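Long-range contacts in agmatinase (Burkholderia thailandensis, PDB 4DZ4), which probably hydrolyses agmatine to putrescine and urea at a pair of manganese ions: residues 165-169 with 204-210; 199-203 with 248-252; 217-221 with 264-270. All coordinates share one frame; numbering follows the deposited sequence.

Interaction 1: residues 165-169 with 204-210; sequences HCDTW and TWNDDYL. With MN (manganese (II) ion), chain Q; MN (manganese (II) ion), chain P; EDO (1,2-ethanediol), chain R.
Two irregular loops meet here, their CA atoms closest at His165 and Thr204, 5.7 Å apart, with Thr168 facing Tyr209 and Trp169 facing Asn206 further on. Both follow strands of the parallel sheet of the arginase fold: the manganese loop 165-169 comes after strand 158-162 and the loop of residues 204-210 after strand 198-202. Trp169 lays its indole beside the second loop and donates through NE1 to Trp205 O at 2.8 Å, with the acceptor in the ring plane, a bond that helps fix the rotation of the indole. Asn206 passes over one face of the same ring, its amide turned 28° from the ring plane; with CG anti to the backbone N (chi1 -171°), its ND2 reaches Cys166 SG, Thr168 O and Thr168 OG1, all through weak bonds. Asparagine suits this place because the amide's oxygen, OD1, accepts from Asp208 N in an Asx turn that holds its own loop. Leu210 CD1 packs on Thr168 CB at 3.7 Å, and Cys166 CB lies at the edge of the Tyr209 ring. A water bridges Cys166 N to both oxygens of Thr204, whose OG1 is also hydrogen-bonded to Ala164 O. Leu83 of the second subunit packs on Trp169 and Thr204. On the metal side, His165 ND1 binds one manganese at 2.3 Å, and Asp167 OD2 binds the other at 2.0 Å.

Interaction 2: residues 199-203 with 248-252; sequences QVGIR and DCLDP. With MN (manganese (II) ion), chain Q.
This is a buried contact in which an arginine side chain grips backbone carbonyls, set at the C-terminal ends of two strands of the arginase fold's parallel sheet: 199-203 covers the end of strand 198-202 and the residue after it, and the loop of residues 248-252 comes after strand 240-246. Arg203 extends from CG to NE and brings its guanidinium to the end of a 3-10 turn at Asp248 and Cys249. NH2 donates to Cys249 O at 2.9 Å, approaching from above the carbonyl plane, and also to Gly201 O at 3.0 Å, which lies in the guanidinium plane. NH1 adds weak bonds to Asp248 O, Cys249 O and Leu250 O, and is hydrogen-bonded to Val262 O. Arginine suits the place because its flat group with several N-H donors can serve several buried carbonyls at once. At Gly201 the chain turns a corner with phi 94°, and a CB there would run into Cys249 SG. That sulfur lies 3.5 Å from Val200 O. Through its weak bond to Asp248 O, Arg203 may steady the backbone of a metal ligand, as a second-shell residue would. Asp248 OD2 also accepts from Ala164 N, and its carboxylate binds one manganese through OD1 at 2.2 Å and OD2 at 2.5 Å.

Interaction 3: residues 217-221 with 264-270; sequences AAWVH and GGLSSAQ
Gln270 NE2 donates to His221 ND1 at 3.2 Å with an N-H...N angle of 162°, a bond that crosses from the first turn of helix 268-276 to helix 217-223. Amide and imidazole planes are only 20° apart, although the donor stands 28° out of the ring plane. A capping box orients the amide: Gln270 OE1 accepts from Ser267 N at 2.9 Å, in the carbonyl plane and on a lone pair, and in return Ser267 OG accepts from Gln270 N at 3.0 Å. Serine suits the N-cap because its short hydroxyl can turn back to a helix N-H, while glutamine fills the third position with an oxygen for the cap residue and an NH2 left to reach outward. With CG anti to its carbonyl carbon, His221 places the opposite nitrogen against the glycine turn, where NE2 makes a weak bond to Gly264 O at 3.3 Å; Gly265 O also lies at the ring edge. Glycine fits at Gly264 because, at its backbone angles, a CB would press on the carbonyl O of the residue before. Next to these polar groups, Val220 CG1 and Leu266 CD1 meet at 4.2 Å, their side chains crossing at about a right angle, and the small Ala217 lets its CB come within 3.4 Å of Gly264 O. Ala269 of the second subunit packs on His221. Because ND1 accepts from an amide whose orientation the capping box fixes, the imidazole is consistent with a neutral ring protonated on NE2, to which the weak NE2 bond lends some support.

Interactions 1 and 2 share the metal site: His165 and Asp248 bind the same manganese, ND1 and OD1 lying 3.2 Å apart. Asp163 and Asp246 bridge the two ions, His139 and Asp167 complete the protein ligands of the other, and one water bridges the pair as well. Interaction 3 stands back from this centre, with about 11 Å between the nearest atoms of Gly265 and a manganese, yet its centre is about 7 Å from that of interaction 2. Asp251 OD1 lies 2.7 Å from Gly264 N, a probable hydrogen bond, and Ile202 O makes another probable one to Ala217 N. Interactions 1 and 3 do not touch; 199-203, which continues into 204-210, lies between them.

Interaction 1: residues 165-169 with 204-210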
ATOM      1  N   HIS B 165       5.338 -17.821  19.085  1.00  9.29           N
ATOM      2  CA  HIS B 165       4.555 -17.908  20.334  1.00  9.58           C
ATOM      3  C   HIS B 165       4.282 -19.359  20.734  1.00  9.98           C
ATOM      4  O   HIS B 165       3.917 -20.185  19.920  1.00  9.62           O
ATOM      5  CB  HIS B 165       3.190 -17.225  20.168  1.00  9.59           C
ATOM      6  CG  HIS B 165       3.279 -15.820  19.638  1.00  9.86           C
ATOM      7  ND1 HIS B 165       3.193 -15.530  18.313  1.00 10.19           N
ATOM      8  CD2 HIS B 165       3.450 -14.613  20.299  1.00 10.44           C
ATOM      9  CE1 HIS B 165       3.322 -14.188  18.148  1.00 10.22           C
ATOM     10  NE2 HIS B 165       3.461 -13.635  19.364  1.00 10.47           N
ATOM     11  N   CYS B 166       4.398 -19.633  22.021  1.00 10.23           N
ATOM     12  CA  CYS B 166       4.167 -20.991  22.536  1.00 10.90           C
ATOM     13  C   CYS B 166       2.693 -21.374  22.575  1.00 11.27           C
ATOM     14  O   CYS B 166       2.345 -22.574  22.527  1.00 11.46           O
ATOM     15  CB  CYS B 166       4.774 -21.124  23.928  1.00 11.69           C
ATOM     16  SG  CYS B 166       4.037 -20.030  25.163  1.00 12.38           S
ATOM     17  N   ASP B 167       1.824 -20.363  22.656  1.00 11.00           N
ATOM     18  CA  ASP B 167       0.368 -20.568  22.755  1.00 11.56           C
ATOM     19  C   ASP B 167      -0.032 -21.511  23.892  1.00 12.13           C
ATOM     20  O   ASP B 167      -1.070 -22.191  23.827  1.00 12.62           O
ATOM     21  CB  ASP B 167      -0.201 -20.994  21.393  1.00 11.66           C
ATOM     22  CG  ASP B 167       0.089 -19.943  20.300  1.00 11.47           C
ATOM     23  OD1 ASP B 167       0.297 -18.755  20.673  1.00 11.50           O
ATOM     24  OD2 ASP B 167       0.112 -20.293  19.104  1.00 12.14           O
ATOM     25  N   THR B 168       0.788 -21.535  24.941  1.00 12.20           N
ATOM     26  CA  THR B 168       0.537 -22.347  26.126  1.00 12.89           C
ATOM     27  C   THR B 168       0.381 -21.499  27.406  1.00 13.50           C
ATOM     28  O   THR B 168       0.492 -22.017  28.506  1.00 14.37           O
ATOM     29  CB  THR B 168       1.673 -23.395  26.329  1.00 13.06           C
ATOM     30  OG1 THR B 168       2.946 -22.718  26.308  1.00 13.05           O
ATOM     31  CG2 THR B 168       1.649 -24.453  25.240  1.00 13.15           C
ATOM     32  N   TRP B 169       0.096 -20.195  27.264  1.00 13.63           N
ATOM     33  CA  TRP B 169      -0.198 -19.341  28.413  1.00 14.22           C
ATOM     34  C   TRP B 169      -1.445 -19.847  29.100  1.00 14.47           C
ATOM     35  O   TRP B 169      -2.395 -20.262  28.425  1.00 14.76           O
ATOM     36  CB  TRP B 169      -0.346 -17.884  27.971  1.00 14.30           C
ATOM     37  CG  TRP B 169       0.990 -17.317  27.540  1.00 14.01           C
ATOM     38  CD1 TRP B 169       2.062 -16.927  28.363  1.00 14.73           C
ATOM     39  CD2 TRP B 169       1.469 -17.123  26.177  1.00 13.47           C
ATOM     40  NE1 TRP B 169       3.125 -16.498  27.598  1.00 14.26           N
ATOM     41  CE2 TRP B 169       2.840 -16.589  26.288  1.00 13.72           C
ATOM     42  CE3 TRP B 169       0.914 -17.304  24.917  1.00 12.91           C
ATOM     43  CZ2 TRP B 169       3.611 -16.283  25.159  1.00 13.10           C
ATOM     44  CZ3 TRP B 169       1.688 -16.979  23.780  1.00 12.83           C
ATOM     45  CH2 TRP B 169       3.000 -16.473  23.906  1.00 12.93           C
ATOM     46  N   THR B 204       8.981 -15.447  22.446  1.00 10.86           N
ATOM     47  CA  THR B 204       8.163 -14.743  23.427  1.00 11.39           C
ATOM     48  C   THR B 204       8.129 -15.568  24.701  1.00 11.67           C
ATOM     49  O   THR B 204       8.391 -16.786  24.666  1.00 11.30           O
ATOM     50  CB  THR B 204       6.717 -14.486  22.952  1.00 11.20           C
ATOM     51  OG1 THR B 204       6.148 -15.677  22.396  1.00 10.78           O
ATOM     52  CG2 THR B 204       6.697 -13.353  21.897  1.00 11.31           C
ATOM     53  N   TRP B 205       7.835 -14.894  25.804  1.00 12.28           N
ATOM     54  CA  TRP B 205       8.056 -15.467  27.131  1.00 12.88           C
ATOM     55  C   TRP B 205       6.829 -16.072  27.757  1.00 13.23           C
ATOM     56  O   TRP B 205       5.768 -15.448  27.777  1.00 13.04           O
ATOM     57  CB  TRP B 205       8.602 -14.405  28.096  1.00 13.84           C
ATOM     58  CG  TRP B 205       8.916 -15.014  29.441  1.00 14.63           C
ATOM     59  CD1 TRP B 205       8.136 -14.989  30.587  1.00 14.97           C
ATOM     60  CD2 TRP B 205      10.060 -15.840  29.771  1.00 15.26           C
ATOM     61  NE1 TRP B 205       8.740 -15.683  31.606  1.00 15.86           N
ATOM     62  CE2 TRP B 205       9.893 -16.229  31.179  1.00 15.79           C
ATOM     63  CE3 TRP B 205      11.199 -16.257  29.072  1.00 15.65           C
ATOM     64  CZ2 TRP B 205      10.824 -17.019  31.845  1.00 16.65           C
ATOM     65  CZ3 TRP B 205      12.132 -17.056  29.762  1.00 16.36           C
ATOM     66  CH2 TRP B 205      11.951 -17.413  31.113  1.00 16.48           C
ATOM     67  N   ASN B 206       7.004 -17.257  28.343  1.00 13.45           N
ATOM     68  CA  ASN B 206       5.980 -17.867  29.211  1.00 14.27           C
ATOM     69  C   ASN B 206       6.668 -18.342  30.482  1.00 15.08           C
ATOM     70  O   ASN B 206       7.758 -18.922  30.425  1.00 15.42           O
ATOM     71  CB  ASN B 206       5.344 -19.056  28.470  1.00 13.70           C
ATOM     72  CG  ASN B 206       4.111 -19.636  29.166  1.00 13.99           C
ATOM     73  OD1 ASN B 206       3.782 -19.336  30.318  1.00 15.45           O
ATOM     74  ND2 ASN B 206       3.435 -20.529  28.443  1.00 13.96           N
ATOM     75  N   ASP B 207       6.056 -18.059  31.629  1.00 16.47           N
ATOM     76  CA  ASP B 207       6.557 -18.545  32.923  1.00 17.68           C
ATOM     77  C   ASP B 207       6.504 -20.086  33.007  1.00 17.65           C
ATOM     78  O   ASP B 207       7.193 -20.702  33.829  1.00 18.06           O
ATOM     79  CB  ASP B 207       5.755 -17.946  34.089  1.00 20.11           C
ATOM     80  CG  ASP B 207       6.082 -16.476  34.351  1.00 22.34           C
ATOM     81  OD1 ASP B 207       7.207 -16.008  34.018  1.00 22.77           O
ATOM     82  OD2 ASP B 207       5.204 -15.794  34.925  1.00 23.57           O
ATOM     83  N   ASP B 208       5.675 -20.703  32.185  1.00 17.03           N
ATOM     84  CA  ASP B 208       5.513 -22.159  32.257  1.00 17.42           C
ATOM     85  C   ASP B 208       5.231 -22.735  30.863  1.00 16.30           C
ATOM     86  O   ASP B 208       4.098 -22.713  30.394  1.00 15.95           O
ATOM     87  CB  ASP B 208       4.414 -22.504  33.276  1.00 18.36           C
ATOM     88  CG  ASP B 208       4.272 -23.989  33.520  1.00 19.66           C
ATOM     89  OD1 ASP B 208       4.992 -24.789  32.901  1.00 18.81           O
ATOM     90  OD2 ASP B 208       3.412 -24.348  34.349  1.00 21.55           O
ATOM     91  N   TYR B 209       6.270 -23.252  30.221  1.00 15.71           N
ATOM     92  CA  TYR B 209       6.167 -23.797  28.870  1.00 15.26           C
ATOM     93  C   TYR B 209       5.656 -25.244  28.909  1.00 15.51           C
ATOM     94  O   TYR B 209       5.630 -25.929  27.861  1.00 15.66           O
ATOM     95  CB  TYR B 209       7.529 -23.745  28.144  1.00 15.29           C
ATOM     96  CG  TYR B 209       7.982 -22.357  27.717  1.00 15.23           C
ATOM     97  CD1 TYR B 209       7.441 -21.733  26.583  1.00 14.83           C
ATOM     98  CD2 TYR B 209       8.960 -21.673  28.446  1.00 15.76           C
ATOM     99  CE1 TYR B 209       7.871 -20.460  26.186  1.00 14.83           C
ATOM    100  CE2 TYR B 209       9.401 -20.417  28.061  1.00 15.79           C
ATOM    101  CZ  TYR B 209       8.851 -19.806  26.936  1.00 15.39           C
ATOM    102  OH  TYR B 209       9.318 -18.539  26.590  1.00 15.11           O
ATOM    103  N   LEU B 210       5.286 -25.699  30.108  1.00 16.29           N
ATOM    104  CA  LEU B 210       4.603 -27.008  30.305  1.00 16.95           C
ATOM    105  C   LEU B 210       5.473 -28.228  29.938  1.00 17.52           C
ATOM    106  O   LEU B 210       4.965 -29.312  29.643  1.00 17.54           O
ATOM    107  CB  LEU B 210       3.267 -27.052  29.539  1.00 16.19           C
ATOM    108  CG  LEU B 210       2.235 -25.932  29.775  1.00 16.23           C
ATOM    109  CD1 LEU B 210       1.053 -26.095  28.818  1.00 16.20           C
ATOM    110  CD2 LEU B 210       1.788 -25.859  31.229  1.00 16.86           C
TER
HETATM  111 MN    MN Q 402       2.292 -16.875  16.670  1.00 13.04          MN
HETATM  112 MN    MN P 401       0.362 -19.370  17.339  0.78 14.69          MN
HETATM  113  C1  EDO R 403       4.325 -14.651  31.737  1.00 26.14           C
HETATM  114  O1  EDO R 403       3.988 -15.988  31.262  1.00 23.94           O
HETATM  115  C2  EDO R 403       3.974 -13.527  30.749  1.00 25.14           C
HETATM  116  O2  EDO R 403       5.036 -13.273  29.800  1.00 25.02           O
HETATM  117  O   HOH W   1       6.132 -18.049  23.595  1.00 15.76           O
HETATM  118  O   HOH W   2       0.829 -17.584  17.958  1.00 13.72           O
HETATM  119  O   HOH W   3       5.090 -24.205  25.651  1.00 10.87           O
HETATM  120  O   HOH W   4       1.478 -22.289  31.114  1.00 19.36           O

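Interaction 2: residues 199-203 with 248-252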
ATOM      1  N   GLN B 199       8.706 -26.935  19.954  1.00 12.06           N
ATOM      2  CA  GLN B 199       8.281 -25.627  19.480  1.00 12.10           C
ATOM      3  C   GLN B 199       9.517 -24.933  18.908  1.00 11.91           C
ATOM      4  O   GLN B 199      10.547 -24.884  19.562  1.00 13.15           O
ATOM      5  CB  GLN B 199       7.651 -24.852  20.629  1.00 11.94           C
ATOM      6  CG  GLN B 199       6.368 -25.530  21.133  1.00 12.18           C
ATOM      7  CD  GLN B 199       5.712 -24.816  22.299  1.00 12.89           C
ATOM      8  OE1 GLN B 199       6.354 -24.498  23.308  1.00 13.83           O
ATOM      9  NE2 GLN B 199       4.410 -24.527  22.154  1.00 12.95           N
ATOM     10  N   VAL B 200       9.393 -24.432  17.689  1.00 11.37           N
ATOM     11  CA  VAL B 200      10.546 -23.987  16.889  1.00 11.52           C
ATOM     12  C   VAL B 200      10.346 -22.528  16.440  1.00 10.84           C
ATOM     13  O   VAL B 200       9.321 -22.190  15.832  1.00 10.76           O
ATOM     14  CB  VAL B 200      10.713 -24.852  15.624  1.00 11.84           C
ATOM     15  CG1 VAL B 200      11.963 -24.414  14.854  1.00 12.50           C
ATOM     16  CG2 VAL B 200      10.837 -26.344  15.985  1.00 12.51           C
ATOM     17  N   GLY B 201      11.329 -21.677  16.732  1.00 10.92           N
ATOM     18  CA  GLY B 201      11.283 -20.259  16.359  1.00 10.67           C
ATOM     19  C   GLY B 201      10.733 -19.357  17.469  1.00 10.68           C
ATOM     20  O   GLY B 201      10.591 -18.135  17.287  1.00 10.13           O
ATOM     21  N   ILE B 202      10.441 -19.960  18.620  1.00 10.39           N
ATOM     22  CA  ILE B 202       9.915 -19.242  19.800  1.00 10.36           C
ATOM     23  C   ILE B 202      10.749 -18.016  20.147  1.00 10.81           C
ATOM     24  O   ILE B 202      11.973 -18.059  20.160  1.00 11.15           O
ATOM     25  CB  ILE B 202       9.787 -20.163  21.038  1.00 10.97           C
ATOM     26  CG1 ILE B 202       8.816 -21.333  20.752  1.00 10.48           C
ATOM     27  CG2 ILE B 202       9.367 -19.331  22.273  1.00 10.88           C
ATOM     28  CD1 ILE B 202       7.347 -20.907  20.530  1.00 10.42           C
ATOM     29  N   ARG B 203      10.075 -16.910  20.426  1.00 10.25           N
ATOM     30  CA  ARG B 203      10.780 -15.698  20.837  1.00 10.51           C
ATOM     31  C   ARG B 203       9.850 -14.800  21.650  1.00 10.90           C
ATOM     32  O   ARG B 203       9.971 -13.556  21.627  1.00 11.01           O
ATOM     33  CB  ARG B 203      11.386 -14.974  19.630  1.00 10.48           C
ATOM     34  CG  ARG B 203      10.441 -14.717  18.473  1.00  9.72           C
ATOM     35  CD  ARG B 203      11.242 -14.220  17.270  1.00  9.61           C
ATOM     36  NE  ARG B 203      10.406 -13.820  16.117  1.00  9.17           N
ATOM     37  CZ  ARG B 203       9.848 -14.635  15.216  1.00  8.87           C
ATOM     38  NH1 ARG B 203       9.173 -14.101  14.194  1.00  8.58           N
ATOM     39  NH2 ARG B 203       9.967 -15.964  15.293  1.00  8.51           N
ATOM     40  N   ASP B 248       3.924 -16.575  11.523  1.00  9.09           N
ATOM     41  CA  ASP B 248       4.705 -15.606  12.324  1.00  9.70           C
ATOM     42  C   ASP B 248       5.972 -16.201  12.950  1.00  9.58           C
ATOM     43  O   ASP B 248       6.752 -15.490  13.585  1.00  9.84           O
ATOM     44  CB  ASP B 248       3.825 -14.836  13.338  1.00 10.59           C
ATOM     45  CG  ASP B 248       3.461 -15.643  14.615  1.00 11.85           C
ATOM     46  OD1 ASP B 248       2.445 -15.235  15.236  1.00 12.34           O
ATOM     47  OD2 ASP B 248       4.119 -16.642  14.991  1.00 12.55           O
ATOM     48  N   CYS B 249       6.183 -17.507  12.744  1.00  9.89           N
ATOM     49  CA  CYS B 249       7.518 -18.112  12.989  1.00  9.87           C
ATOM     50  C   CYS B 249       8.580 -17.313  12.158  1.00  9.59           C
ATOM     51  O   CYS B 249       9.677 -17.016  12.638  1.00  9.55           O
ATOM     52  CB  CYS B 249       7.504 -19.573  12.523  1.00 10.92           C
ATOM     53  SG  CYS B 249       9.097 -20.381  12.797  1.00 13.45           S
ATOM     54  N   LEU B 250       8.205 -16.940  10.938  1.00  8.90           N
ATOM     55  CA  LEU B 250       9.103 -16.202  10.064  1.00  8.76           C
ATOM     56  C   LEU B 250       9.230 -14.767  10.571  1.00  8.29           C
ATOM     57  O   LEU B 250       8.280 -14.215  11.142  1.00  8.56           O
ATOM     58  CB  LEU B 250       8.565 -16.194   8.613  1.00  9.08           C
ATOM     59  CG  LEU B 250       8.324 -17.589   8.038  1.00  9.38           C
ATOM     60  CD1 LEU B 250       7.858 -17.502   6.581  1.00  9.77           C
ATOM     61  CD2 LEU B 250       9.574 -18.455   8.138  1.00 10.35           C
ATOM     62  N   ASP B 251      10.410 -14.189  10.383  1.00  8.28           N
ATOM     63  CA  ASP B 251      10.601 -12.784  10.690  1.00  7.96           C
ATOM     64  C   ASP B 251       9.568 -11.946   9.945  1.00  7.85           C
ATOM     65  O   ASP B 251       9.210 -12.291   8.832  1.00  7.61           O
ATOM     66  CB  ASP B 251      12.011 -12.324  10.318  1.00  8.51           C
ATOM     67  CG  ASP B 251      12.330 -10.966  10.953  1.00  8.80           C
ATOM     68  OD1 ASP B 251      12.728 -10.915  12.137  1.00  9.06           O
ATOM     69  OD2 ASP B 251      12.070  -9.954  10.279  1.00  9.49           O
ATOM     70  N   PRO B 252       9.115 -10.838  10.548  1.00  7.89           N
ATOM     71  CA  PRO B 252       8.210  -9.912   9.818  1.00  7.94           C
ATOM     72  C   PRO B 252       8.714  -9.457   8.447  1.00  7.92           C
ATOM     73  O   PRO B 252       7.896  -9.094   7.593  1.00  7.87           O
ATOM     74  CB  PRO B 252       8.067  -8.731  10.796  1.00  8.00           C
ATOM     75  CG  PRO B 252       8.174  -9.402  12.186  1.00  8.40           C
ATOM     76  CD  PRO B 252       9.238 -10.484  11.981  1.00  8.16           C
TER
HETATM   77 MN    MN Q 402       2.292 -16.875  16.670  1.00 13.04          MN
HETATM   78  O   HOH W   2       0.829 -17.584  17.958  1.00 13.72           O

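Interaction 3: residues 217-221 with 264-270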
ATOM      1  N   ALA B 217      14.094 -18.925  18.452  1.00 11.73           N
ATOM      2  CA  ALA B 217      14.655 -18.327  17.247  1.00 11.88           C
ATOM      3  C   ALA B 217      16.191 -18.200  17.322  1.00 12.29           C
ATOM      4  O   ALA B 217      16.886 -18.570  16.376  1.00 12.70           O
ATOM      5  CB  ALA B 217      14.005 -16.969  16.963  1.00 11.34           C
ATOM      6  N   ALA B 218      16.719 -17.709  18.443  1.00 12.94           N
ATOM      7  CA  ALA B 218      18.175 -17.560  18.579  1.00 13.79           C
ATOM      8  C   ALA B 218      18.886 -18.904  18.421  1.00 14.23           C
ATOM      9  O   ALA B 218      19.964 -18.983  17.820  1.00 14.89           O
ATOM     10  CB  ALA B 218      18.546 -16.955  19.922  1.00 14.05           C
ATOM     11  N   TRP B 219      18.254 -19.952  18.930  1.00 14.37           N
ATOM     12  CA  TRP B 219      18.858 -21.288  18.885  1.00 15.03           C
ATOM     13  C   TRP B 219      18.945 -21.752  17.447  1.00 14.69           C
ATOM     14  O   TRP B 219      19.966 -22.303  17.013  1.00 14.89           O
ATOM     15  CB  TRP B 219      18.048 -22.242  19.767  1.00 15.33           C
ATOM     16  CG  TRP B 219      18.723 -23.580  19.981  1.00 16.29           C
ATOM     17  CD1 TRP B 219      19.441 -23.997  21.101  1.00 17.27           C
ATOM     18  CD2 TRP B 219      18.717 -24.737  19.068  1.00 16.44           C
ATOM     19  NE1 TRP B 219      19.878 -25.309  20.942  1.00 17.98           N
ATOM     20  CE2 TRP B 219      19.491 -25.793  19.735  1.00 17.48           C
ATOM     21  CE3 TRP B 219      18.196 -24.983  17.803  1.00 16.21           C
ATOM     22  CZ2 TRP B 219      19.693 -27.045  19.143  1.00 17.97           C
ATOM     23  CZ3 TRP B 219      18.407 -26.235  17.225  1.00 16.96           C
ATOM     24  CH2 TRP B 219      19.150 -27.233  17.873  1.00 17.40           C
ATOM     25  N   VAL B 220      17.883 -21.507  16.680  1.00 14.24           N
ATOM     26  CA  VAL B 220      17.846 -21.904  15.287  1.00 14.18           C
ATOM     27  C   VAL B 220      18.904 -21.128  14.507  1.00 14.71           C
ATOM     28  O   VAL B 220      19.615 -21.706  13.696  1.00 15.34           O
ATOM     29  CB  VAL B 220      16.451 -21.736  14.657  1.00 14.05           C
ATOM     30  CG1 VAL B 220      16.475 -22.049  13.164  1.00 14.32           C
ATOM     31  CG2 VAL B 220      15.461 -22.630  15.388  1.00 14.47           C
ATOM     32  N   HIS B 221      19.027 -19.831  14.780  1.00 14.46           N
ATOM     33  CA  HIS B 221      20.008 -19.004  14.090  1.00 14.93           C
ATOM     34  C   HIS B 221      21.415 -19.475  14.404  1.00 15.58           C
ATOM     35  O   HIS B 221      22.271 -19.498  13.533  1.00 16.00           O
ATOM     36  CB  HIS B 221      19.846 -17.539  14.501  1.00 14.90           C
ATOM     37  CG  HIS B 221      18.595 -16.888  13.950  1.00 14.75           C
ATOM     38  ND1 HIS B 221      18.227 -17.002  12.655  1.00 15.46           N
ATOM     39  CD2 HIS B 221      17.640 -16.085  14.561  1.00 14.42           C
ATOM     40  CE1 HIS B 221      17.086 -16.314  12.453  1.00 14.52           C
ATOM     41  NE2 HIS B 221      16.735 -15.746  13.624  1.00 14.31           N
ATOM     42  N   GLY B 264      12.959 -10.681  14.837  1.00  9.19           N
ATOM     43  CA  GLY B 264      14.055 -11.647  15.121  1.00  9.37           C
ATOM     44  C   GLY B 264      13.779 -13.084  14.680  1.00  9.65           C
ATOM     45  O   GLY B 264      14.359 -14.028  15.237  1.00 10.32           O
ATOM     46  N   GLY B 265      12.883 -13.282  13.734  1.00  9.33           N
ATOM     47  CA  GLY B 265      12.435 -14.644  13.393  1.00  9.40           C
ATOM     48  C   GLY B 265      13.268 -15.327  12.306  1.00  9.98           C
ATOM     49  O   GLY B 265      14.369 -14.888  11.953  1.00 10.70           O
ATOM     50  N   LEU B 266      12.723 -16.422  11.802  1.00 10.09           N
ATOM     51  CA  LEU B 266      13.352 -17.236  10.774  1.00 11.13           C
ATOM     52  C   LEU B 266      13.182 -16.676   9.378  1.00 10.81           C
ATOM     53  O   LEU B 266      12.205 -15.997   9.084  1.00 10.71           O
ATOM     54  CB  LEU B 266      12.755 -18.650  10.816  1.00 11.79           C
ATOM     55  CG  LEU B 266      13.360 -19.659  11.802  1.00 13.47           C
ATOM     56  CD1 LEU B 266      13.431 -19.222  13.229  1.00 13.89           C
ATOM     57  CD2 LEU B 266      12.635 -20.998  11.712  1.00 13.58           C
ATOM     58  N   SER B 267      14.133 -16.976   8.496  1.00 10.94           N
ATOM     59  CA  SER B 267      13.922 -16.742   7.075  1.00 10.76           C
ATOM     60  C   SER B 267      13.053 -17.868   6.469  1.00 10.47           C
ATOM     61  O   SER B 267      12.972 -18.951   7.041  1.00 10.11           O
ATOM     62  CB  SER B 267      15.261 -16.682   6.334  1.00 11.47           C
ATOM     63  OG  SER B 267      15.945 -17.935   6.386  1.00 12.01           O
ATOM     64  N   SER B 268      12.427 -17.620   5.315  1.00 10.20           N
ATOM     65  CA  SER B 268      11.722 -18.722   4.648  1.00 10.51           C
ATOM     66  C   SER B 268      12.732 -19.823   4.248  1.00 11.16           C
ATOM     67  O   SER B 268      12.376 -21.009   4.263  1.00 11.45           O
ATOM     68  CB  SER B 268      10.887 -18.236   3.456  1.00 10.45           C
ATOM     69  OG  SER B 268      11.725 -17.523   2.575  1.00 11.72           O
ATOM     70  N   ALA B 269      13.973 -19.439   3.894  1.00 11.21           N
ATOM     71  CA  ALA B 269      14.999 -20.426   3.554  1.00 11.99           C
ATOM     72  C   ALA B 269      15.224 -21.397   4.717  1.00 12.38           C
ATOM     73  O   ALA B 269      15.282 -22.638   4.508  1.00 13.02           O
ATOM     74  CB  ALA B 269      16.316 -19.758   3.161  1.00 12.51           C
ATOM     75  N   GLN B 270      15.396 -20.863   5.919  1.00 12.13           N
ATOM     76  CA  GLN B 270      15.580 -21.727   7.108  1.00 12.89           C
ATOM     77  C   GLN B 270      14.373 -22.631   7.347  1.00 12.45           C
ATOM     78  O   GLN B 270      14.514 -23.834   7.568  1.00 12.82           O
ATOM     79  CB  GLN B 270      15.834 -20.919   8.388  1.00 13.26           C
ATOM     80  CG  GLN B 270      17.148 -20.163   8.485  1.00 14.50           C
ATOM     81  CD  GLN B 270      17.166 -19.195   9.669  1.00 15.52           C
ATOM     82  OE1 GLN B 270      16.288 -18.322   9.811  1.00 15.16           O
ATOM     83  NE2 GLN B 270      18.146 -19.359  10.551  1.00 16.21           N
TER